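Long-range contacts in blood group a-and b-cleaving endo-beta-galactosidase (Streptococcus pneumoniae, PDB 2YGL), which probably binds blood group carbohydrate antigens through two tandem CBM51 modules that belong to a family 98 endo-beta-galactosidase: residues 267-272 against 313-318; 85-90 against 124-129. One frame throughout, in Å; residues are numbered along the deposited sequence.

Both contacts lie in CBM51 modules, one in each of the tandem pair. Interaction 2 comes first along the chain and is complete before interaction 1 begins. Their centres are about 56 Å apart, and their nearest atoms about 31 Å, so they do not touch. Segments 85-90 and 267-272 have closely similar sequences, TYIGID and SYVGID, and sit at the ends of comparable strands, 82-87 and 262-271. Interaction 1 pairs its strand with strand 315-320. Strand 82-87 pairs likewise with 133-138, but interaction 2 records its meeting with the loop that leads there. The two contacts therefore describe neighbouring parts of one repeated beta-sandwich design.

Interaction 1 of 2, residues 267-272 against 313-318; sequences SYVGID and SAFLVD
L316 lays its CD1 methyl over the ring of Y268, close to the ring centre. This CH-pi contact measures 3.9 Å from L316 CD1 to the Y268 centroid. The CB of L316 meets the same ring at CE1.

V269 and F315 overlap on the other side of the sheet. The CB of V269 stands over the phenyl face, 4.0 Å from the F315 centroid. The carbonyl oxygen of V269 lies over the same face, shifted toward the rim. In F315, chi1 of 52° sets CG between the backbone N and the carbonyl carbon. The ring lies beside V269 CB and CG1. Next to this pair, V269 CG2 touches V317 CG2 at 3.6 Å.

The backbones form an antiparallel ladder. S267 with V317 and V269 with F315 are hydrogen-bonded pairs; Y268 with L316 is the non-hydrogen-bonded pair between them. V317 N donates to S267 O at 2.7 Å, and F315 N donates to V269 O at 3.0 Å. The ladder ends near G270, where the CA of A314 makes a CA-H...O contact of 3.2 Å to V269 O.

Strand 262-271 pairs on its other edge with strand 343-352. V269 and V317 also touch F288 and V290 of strand 285-292, which belongs to the second sheet. The V269, F315 and V317 face thus turns into the core of the CBM51 beta-sandwich. On the reverse face Y268 touches I232 and L316 touches I177. Main-chain bonds set the strand register, while CH-pi and methyl packing join the side chains on both faces without any polar side-chain bond between the segments.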
ATOM      1  N   SER A 267      13.440  -2.865  10.620  1.00 19.09           N
ATOM      2  CA  SER A 267      13.777  -3.043  12.034  1.00 18.81           C
ATOM      3  C   SER A 267      13.597  -1.768  12.848  1.00 18.58           C
ATOM      4  O   SER A 267      13.886  -0.668  12.372  1.00 18.37           O
ATOM      5  CB  SER A 267      15.221  -3.530  12.193  1.00 18.81           C
ATOM      6  OG  SER A 267      15.492  -3.873  13.539  1.00 18.56           O
ATOM      7  N   TYR A 268      13.114  -1.930  14.076  1.00 18.38           N
ATOM      8  CA  TYR A 268      13.232  -0.885  15.087  1.00 18.21           C
ATOM      9  C   TYR A 268      14.629  -0.953  15.693  1.00 17.86           C
ATOM     10  O   TYR A 268      15.178  -2.041  15.864  1.00 17.68           O
ATOM     11  CB  TYR A 268      12.149  -1.026  16.161  1.00 18.23           C
ATOM     12  CG  TYR A 268      10.789  -0.607  15.661  1.00 18.81           C
ATOM     13  CD1 TYR A 268      10.401   0.737  15.671  1.00 19.13           C
ATOM     14  CD2 TYR A 268       9.900  -1.545  15.146  1.00 19.05           C
ATOM     15  CE1 TYR A 268       9.152   1.128  15.194  1.00 20.13           C
ATOM     16  CE2 TYR A 268       8.651  -1.166  14.667  1.00 20.45           C
ATOM     17  CZ  TYR A 268       8.286   0.171  14.693  1.00 20.35           C
ATOM     18  OH  TYR A 268       7.051   0.539  14.218  1.00 21.95           O
ATOM     19  N   VAL A 269      15.205   0.211  15.993  1.00 17.58           N
ATOM     20  CA  VAL A 269      16.585   0.295  16.475  1.00 17.25           C
ATOM     21  C   VAL A 269      16.679   1.220  17.685  1.00 17.08           C
ATOM     22  O   VAL A 269      16.199   2.355  17.647  1.00 16.78           O
ATOM     23  CB  VAL A 269      17.566   0.796  15.366  1.00 17.27           C
ATOM     24  CG1 VAL A 269      19.011   0.799  15.868  1.00 17.30           C
ATOM     25  CG2 VAL A 269      17.460  -0.053  14.111  1.00 17.43           C
ATOM     26  N   GLY A 270      17.306   0.725  18.750  1.00 16.92           N
ATOM     27  CA  GLY A 270      17.577   1.526  19.942  1.00 16.55           C
ATOM     28  C   GLY A 270      18.389   0.762  20.968  1.00 16.40           C
ATOM     29  O   GLY A 270      18.909  -0.317  20.684  1.00 16.24           O
ATOM     30  N   ILE A 271      18.488   1.326  22.168  1.00 16.24           N
ATOM     31  CA  ILE A 271      19.233   0.709  23.259  1.00 16.16           C
ATOM     32  C   ILE A 271      18.286  -0.110  24.137  1.00 16.19           C
ATOM     33  O   ILE A 271      17.251   0.393  24.583  1.00 16.09           O
ATOM     34  CB  ILE A 271      19.977   1.775  24.096  1.00 16.19           C
ATOM     35  CG1 ILE A 271      21.005   2.500  23.220  1.00 16.23           C
ATOM     36  CG2 ILE A 271      20.654   1.148  25.310  1.00 15.84           C
ATOM     37  CD1 ILE A 271      21.250   3.936  23.612  1.00 15.99           C
ATOM     38  N   ASP A 272      18.641  -1.372  24.372  1.00 16.32           N
ATOM     39  CA  ASP A 272      17.802  -2.264  25.174  1.00 16.75           C
ATOM     40  C   ASP A 272      17.621  -1.720  26.586  1.00 16.93           C
ATOM     41  O   ASP A 272      18.556  -1.169  27.175  1.00 16.80           O
ATOM     42  CB  ASP A 272      18.371  -3.684  25.213  1.00 16.61           C
ATOM     43  CG  ASP A 272      17.349  -4.709  25.690  1.00 16.83           C
ATOM     44  OD1 ASP A 272      17.219  -4.908  26.918  1.00 16.85           O
ATOM     45  OD2 ASP A 272      16.657  -5.302  24.836  1.00 16.15           O
ATOM     46  N   SER A 313      13.620   7.281  22.192  1.00 22.96           N
ATOM     47  CA  SER A 313      12.672   6.339  21.593  1.00 23.15           C
ATOM     48  C   SER A 313      13.312   5.638  20.403  1.00 22.85           C
ATOM     49  O   SER A 313      13.969   6.278  19.579  1.00 22.61           O
ATOM     50  CB  SER A 313      11.389   7.052  21.152  1.00 23.22           C
ATOM     51  OG  SER A 313      10.505   7.249  22.244  1.00 24.18           O
ATOM     52  N   ALA A 314      13.130   4.323  20.331  1.00 22.71           N
ATOM     53  CA  ALA A 314      13.668   3.520  19.237  1.00 22.73           C
ATOM     54  C   ALA A 314      13.086   3.989  17.907  1.00 22.70           C
ATOM     55  O   ALA A 314      11.889   4.271  17.817  1.00 22.74           O
ATOM     56  CB  ALA A 314      13.369   2.039  19.463  1.00 22.64           C
ATOM     57  N   PHE A 315      13.935   4.091  16.887  1.00 22.73           N
ATOM     58  CA  PHE A 315      13.500   4.573  15.572  1.00 22.75           C
ATOM     59  C   PHE A 315      13.271   3.436  14.577  1.00 22.74           C
ATOM     60  O   PHE A 315      13.928   2.394  14.651  1.00 22.58           O
ATOM     61  CB  PHE A 315      14.473   5.620  15.003  1.00 22.71           C
ATOM     62  CG  PHE A 315      15.914   5.183  14.985  1.00 22.91           C
ATOM     63  CD1 PHE A 315      16.746   5.437  16.072  1.00 22.68           C
ATOM     64  CD2 PHE A 315      16.449   4.543  13.872  1.00 22.91           C
ATOM     65  CE1 PHE A 315      18.079   5.043  16.060  1.00 22.75           C
ATOM     66  CE2 PHE A 315      17.784   4.143  13.849  1.00 23.03           C
ATOM     67  CZ  PHE A 315      18.601   4.394  14.948  1.00 23.04           C
ATOM     68  N   LEU A 316      12.329   3.647  13.658  1.00 22.69           N
ATOM     69  CA  LEU A 316      12.042   2.670  12.614  1.00 22.74           C
ATOM     70  C   LEU A 316      13.004   2.828  11.445  1.00 22.77           C
ATOM     71  O   LEU A 316      13.125   3.911  10.869  1.00 22.63           O
ATOM     72  CB  LEU A 316      10.589   2.783  12.129  1.00 22.75           C
ATOM     73  CG  LEU A 316      10.128   1.844  10.999  1.00 23.00           C
ATOM     74  CD1 LEU A 316      10.279   0.365  11.367  1.00 23.01           C
ATOM     75  CD2 LEU A 316       8.693   2.144  10.591  1.00 22.98           C
ATOM     76  N   VAL A 317      13.699   1.742  11.121  1.00 22.83           N
ATOM     77  CA  VAL A 317      14.523   1.678   9.920  1.00 22.81           C
ATOM     78  C   VAL A 317      13.768   0.853   8.886  1.00 22.93           C
ATOM     79  O   VAL A 317      13.478  -0.327   9.104  1.00 22.82           O
ATOM     80  CB  VAL A 317      15.914   1.057  10.190  1.00 22.75           C
ATOM     81  CG1 VAL A 317      16.693   0.898   8.887  1.00 22.71           C
ATOM     82  CG2 VAL A 317      16.699   1.909  11.171  1.00 22.59           C
ATOM     83  N   ASP A 318      13.436   1.492   7.770  1.00 23.14           N
ATOM     84  CA  ASP A 318      12.716   0.842   6.685  1.00 23.42           C
ATOM     85  C   ASP A 318      13.320   1.317   5.371  1.00 23.38           C
ATOM     86  O   ASP A 318      12.999   2.405   4.887  1.00 23.53           O
ATOM     87  CB  ASP A 318      11.220   1.177   6.767  1.00 23.45           C
ATOM     88  CG  ASP A 318      10.392   0.463   5.706  1.00 24.01           C
ATOM     89  OD1 ASP A 318      10.965  -0.169   4.789  1.00 24.32           O
ATOM     90  OD2 ASP A 318       9.149   0.535   5.792  1.00 25.05           O
TER

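Interaction 2 of 2, residues 85-90 against 124-129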
ATOM      1  N   THR A  85     -12.593   0.959 -16.381  1.00 21.16           N
ATOM      2  CA  THR A  85     -13.943   0.585 -16.819  1.00 20.69           C
ATOM      3  C   THR A  85     -14.115   0.750 -18.329  1.00 20.54           C
ATOM      4  O   THR A  85     -13.376   1.504 -18.969  1.00 20.44           O
ATOM      5  CB  THR A  85     -15.045   1.406 -16.081  1.00 20.74           C
ATOM      6  OG1 THR A  85     -16.325   0.800 -16.291  1.00 20.67           O
ATOM      7  CG2 THR A  85     -15.085   2.853 -16.562  1.00 20.50           C
ATOM      8  N   TYR A  86     -15.088   0.031 -18.884  1.00 20.12           N
ATOM      9  CA  TYR A  86     -15.538   0.241 -20.254  1.00 20.09           C
ATOM     10  C   TYR A  86     -16.857   1.005 -20.205  1.00 19.53           C
ATOM     11  O   TYR A  86     -17.741   0.674 -19.413  1.00 19.78           O
ATOM     12  CB  TYR A  86     -15.750  -1.096 -20.969  1.00 20.44           C
ATOM     13  CG  TYR A  86     -14.489  -1.906 -21.181  1.00 21.84           C
ATOM     14  CD1 TYR A  86     -14.020  -2.771 -20.190  1.00 22.90           C
ATOM     15  CD2 TYR A  86     -13.771  -1.816 -22.373  1.00 23.04           C
ATOM     16  CE1 TYR A  86     -12.866  -3.520 -20.375  1.00 24.43           C
ATOM     17  CE2 TYR A  86     -12.610  -2.566 -22.572  1.00 24.57           C
ATOM     18  CZ  TYR A  86     -12.166  -3.414 -21.566  1.00 25.01           C
ATOM     19  OH  TYR A  86     -11.024  -4.160 -21.744  1.00 26.43           O
ATOM     20  N   ILE A  87     -16.988   2.026 -21.044  1.00 18.71           N
ATOM     21  CA  ILE A  87     -18.218   2.818 -21.093  1.00 18.04           C
ATOM     22  C   ILE A  87     -18.893   2.774 -22.456  1.00 17.65           C
ATOM     23  O   ILE A  87     -18.235   2.648 -23.487  1.00 17.43           O
ATOM     24  CB  ILE A  87     -18.002   4.303 -20.664  1.00 17.86           C
ATOM     25  CG1 ILE A  87     -16.877   4.958 -21.482  1.00 17.79           C
ATOM     26  CG2 ILE A  87     -17.746   4.392 -19.163  1.00 17.54           C
ATOM     27  CD1 ILE A  87     -16.858   6.482 -21.413  1.00 17.61           C
ATOM     28  N   GLY A  88     -20.216   2.890 -22.436  1.00 17.31           N
ATOM     29  CA  GLY A  88     -21.026   2.940 -23.646  1.00 16.89           C
ATOM     30  C   GLY A  88     -22.489   2.808 -23.279  1.00 16.64           C
ATOM     31  O   GLY A  88     -22.836   2.737 -22.101  1.00 16.43           O
ATOM     32  N   ILE A  89     -23.349   2.786 -24.292  1.00 16.46           N
ATOM     33  CA  ILE A  89     -24.770   2.546 -24.085  1.00 16.37           C
ATOM     34  C   ILE A  89     -25.013   1.045 -24.195  1.00 16.59           C
ATOM     35  O   ILE A  89     -24.584   0.415 -25.164  1.00 16.42           O
ATOM     36  CB  ILE A  89     -25.642   3.327 -25.097  1.00 16.28           C
ATOM     37  CG1 ILE A  89     -25.415   4.835 -24.936  1.00 16.14           C
ATOM     38  CG2 ILE A  89     -27.123   2.985 -24.911  1.00 16.27           C
ATOM     39  CD1 ILE A  89     -25.985   5.689 -26.061  1.00 15.99           C
ATOM     40  N   ASP A  90     -25.685   0.478 -23.196  1.00 16.66           N
ATOM     41  CA  ASP A  90     -25.937  -0.962 -23.158  1.00 17.00           C
ATOM     42  C   ASP A  90     -26.715  -1.452 -24.379  1.00 17.24           C
ATOM     43  O   ASP A  90     -27.607  -0.761 -24.880  1.00 17.12           O
ATOM     44  CB  ASP A  90     -26.682  -1.352 -21.883  1.00 17.10           C
ATOM     45  CG  ASP A  90     -26.599  -2.836 -21.602  1.00 17.16           C
ATOM     46  OD1 ASP A  90     -25.580  -3.281 -21.033  1.00 17.91           O
ATOM     47  OD2 ASP A  90     -27.547  -3.558 -21.960  1.00 16.86           O
ATOM     48  N   GLU A 124     -19.373  14.157 -30.216  1.00 26.47           N
ATOM     49  CA  GLU A 124     -20.807  14.017 -30.473  1.00 26.44           C
ATOM     50  C   GLU A 124     -21.474  13.062 -29.475  1.00 25.82           C
ATOM     51  O   GLU A 124     -22.703  12.940 -29.440  1.00 26.07           O
ATOM     52  CB  GLU A 124     -21.067  13.608 -31.938  1.00 26.73           C
ATOM     53  CG  GLU A 124     -20.548  12.223 -32.373  1.00 28.46           C
ATOM     54  CD  GLU A 124     -19.028  12.139 -32.489  1.00 30.56           C
ATOM     55  OE1 GLU A 124     -18.361  11.937 -31.451  1.00 30.93           O
ATOM     56  OE2 GLU A 124     -18.499  12.267 -33.619  1.00 31.55           O
ATOM     57  N   GLY A 125     -20.653  12.401 -28.661  1.00 25.07           N
ATOM     58  CA  GLY A 125     -21.139  11.539 -27.585  1.00 24.10           C
ATOM     59  C   GLY A 125     -21.297  10.082 -27.973  1.00 23.35           C
ATOM     60  O   GLY A 125     -20.566   9.575 -28.824  1.00 23.19           O
ATOM     61  N   PHE A 126     -22.252   9.406 -27.336  1.00 22.60           N
ATOM     62  CA  PHE A 126     -22.515   7.992 -27.605  1.00 22.01           C
ATOM     63  C   PHE A 126     -23.889   7.771 -28.217  1.00 21.58           C
ATOM     64  O   PHE A 126     -24.873   8.385 -27.802  1.00 21.29           O
ATOM     65  CB  PHE A 126     -22.374   7.148 -26.331  1.00 21.73           C
ATOM     66  CG  PHE A 126     -20.961   7.042 -25.822  1.00 21.72           C
ATOM     67  CD1 PHE A 126     -20.447   8.001 -24.951  1.00 21.09           C
ATOM     68  CD2 PHE A 126     -20.145   5.983 -26.211  1.00 20.98           C
ATOM     69  CE1 PHE A 126     -19.140   7.907 -24.480  1.00 21.22           C
ATOM     70  CE2 PHE A 126     -18.835   5.880 -25.744  1.00 21.08           C
ATOM     71  CZ  PHE A 126     -18.332   6.840 -24.877  1.00 21.15           C
ATOM     72  N   ARG A 127     -23.929   6.891 -29.213  1.00 21.57           N
ATOM     73  CA  ARG A 127     -25.170   6.403 -29.805  1.00 21.66           C
ATOM     74  C   ARG A 127     -25.284   4.905 -29.528  1.00 21.45           C
ATOM     75  O   ARG A 127     -24.372   4.308 -28.950  1.00 21.34           O
ATOM     76  CB  ARG A 127     -25.191   6.664 -31.317  1.00 21.89           C
ATOM     77  CG  ARG A 127     -24.998   8.122 -31.729  1.00 23.11           C
ATOM     78  CD  ARG A 127     -26.202   8.987 -31.373  1.00 25.30           C
ATOM     79  NE  ARG A 127     -26.046  10.364 -31.849  1.00 27.38           N
ATOM     80  CZ  ARG A 127     -25.423  11.334 -31.181  1.00 28.07           C
ATOM     81  NH1 ARG A 127     -24.881  11.102 -29.986  1.00 28.59           N
ATOM     82  NH2 ARG A 127     -25.343  12.546 -31.711  1.00 28.67           N
ATOM     83  N   TYR A 128     -26.395   4.303 -29.949  1.00 21.31           N
ATOM     84  CA  TYR A 128     -26.679   2.893 -29.680  1.00 21.19           C
ATOM     85  C   TYR A 128     -25.590   1.963 -30.219  1.00 20.90           C
ATOM     86  O   TYR A 128     -25.329   0.910 -29.641  1.00 20.77           O
ATOM     87  CB  TYR A 128     -28.040   2.499 -30.272  1.00 21.27           C
ATOM     88  CG  TYR A 128     -27.972   2.094 -31.726  1.00 22.05           C
ATOM     89  CD1 TYR A 128     -27.925   3.057 -32.735  1.00 22.63           C
ATOM     90  CD2 TYR A 128     -27.925   0.746 -32.093  1.00 22.79           C
ATOM     91  CE1 TYR A 128     -27.845   2.692 -34.072  1.00 23.63           C
ATOM     92  CE2 TYR A 128     -27.842   0.371 -33.428  1.00 23.40           C
ATOM     93  CZ  TYR A 128     -27.804   1.350 -34.410  1.00 23.61           C
ATOM     94  OH  TYR A 128     -27.721   0.989 -35.731  1.00 24.60           O
ATOM     95  N   ASN A 129     -24.967   2.358 -31.329  1.00 20.61           N
ATOM     96  CA  ASN A 129     -23.943   1.547 -31.982  1.00 20.50           C
ATOM     97  C   ASN A 129     -22.522   2.100 -31.833  1.00 20.41           C
ATOM     98  O   ASN A 129     -21.606   1.661 -32.535  1.00 20.24           O
ATOM     99  CB  ASN A 129     -24.288   1.335 -33.465  1.00 20.46           C
ATOM    100  CG  ASN A 129     -24.253   2.626 -34.270  1.00 20.71           C
ATOM    101  OD1 ASN A 129     -24.540   3.707 -33.752  1.00 20.30           O
ATOM    102  ND2 ASN A 129     -23.908   2.515 -35.552  1.00 20.23           N
TER
HETATM  103  O   HOH W   1     -22.584   3.278 -27.060  1.00 13.40           O
HETATM  104  O   HOH W   2     -27.809  -0.027 -27.801  1.00 21.56           O
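I87 and F126 cross at about a right angle. The tip of I87 does the touching: its CD1 comes to 3.8 Å from F126 CZ, at the far end of the ring. In I87, CG1 sits between the backbone N and the carbonyl carbon (chi1 54°). Chi2 of 164° then extends CD1 toward the phenyl group. The CA of G88 reaches the same ring beside CD2.

I89 meets F126 in another way. The two side chains run alongside each other with opposite headings, with I89 CD1 3.9 Å from F126 CB. The same methyl also lies 3.4 Å from F126 O and 3.6 Å from R127 O. It thus packs against the loop backbone as well as the side chain.

The chain turns a corner at G88, between the strand part of segment 85-90 and I89 and D90. Segment 124-129 belongs to the loop that links strand 113-117 of one sheet of the CBM51 beta-sandwich to strand 133-138 of the other. F126 also touches Q133 on that second strand.

Water joins the two backbones. One molecule accepts from I89 N at 2.9 Å and donates to R127 O at 2.8 Å. A second donates to D90 O and to Y128 O. R127 turns back on its own loop, and its NH1 donates to E124 O at 2.9 Å. Its side chain touches V102, a calcium-site residue along with A152, H155 and D159. The side chain of I89 lies about 7 Å from that calcium ion.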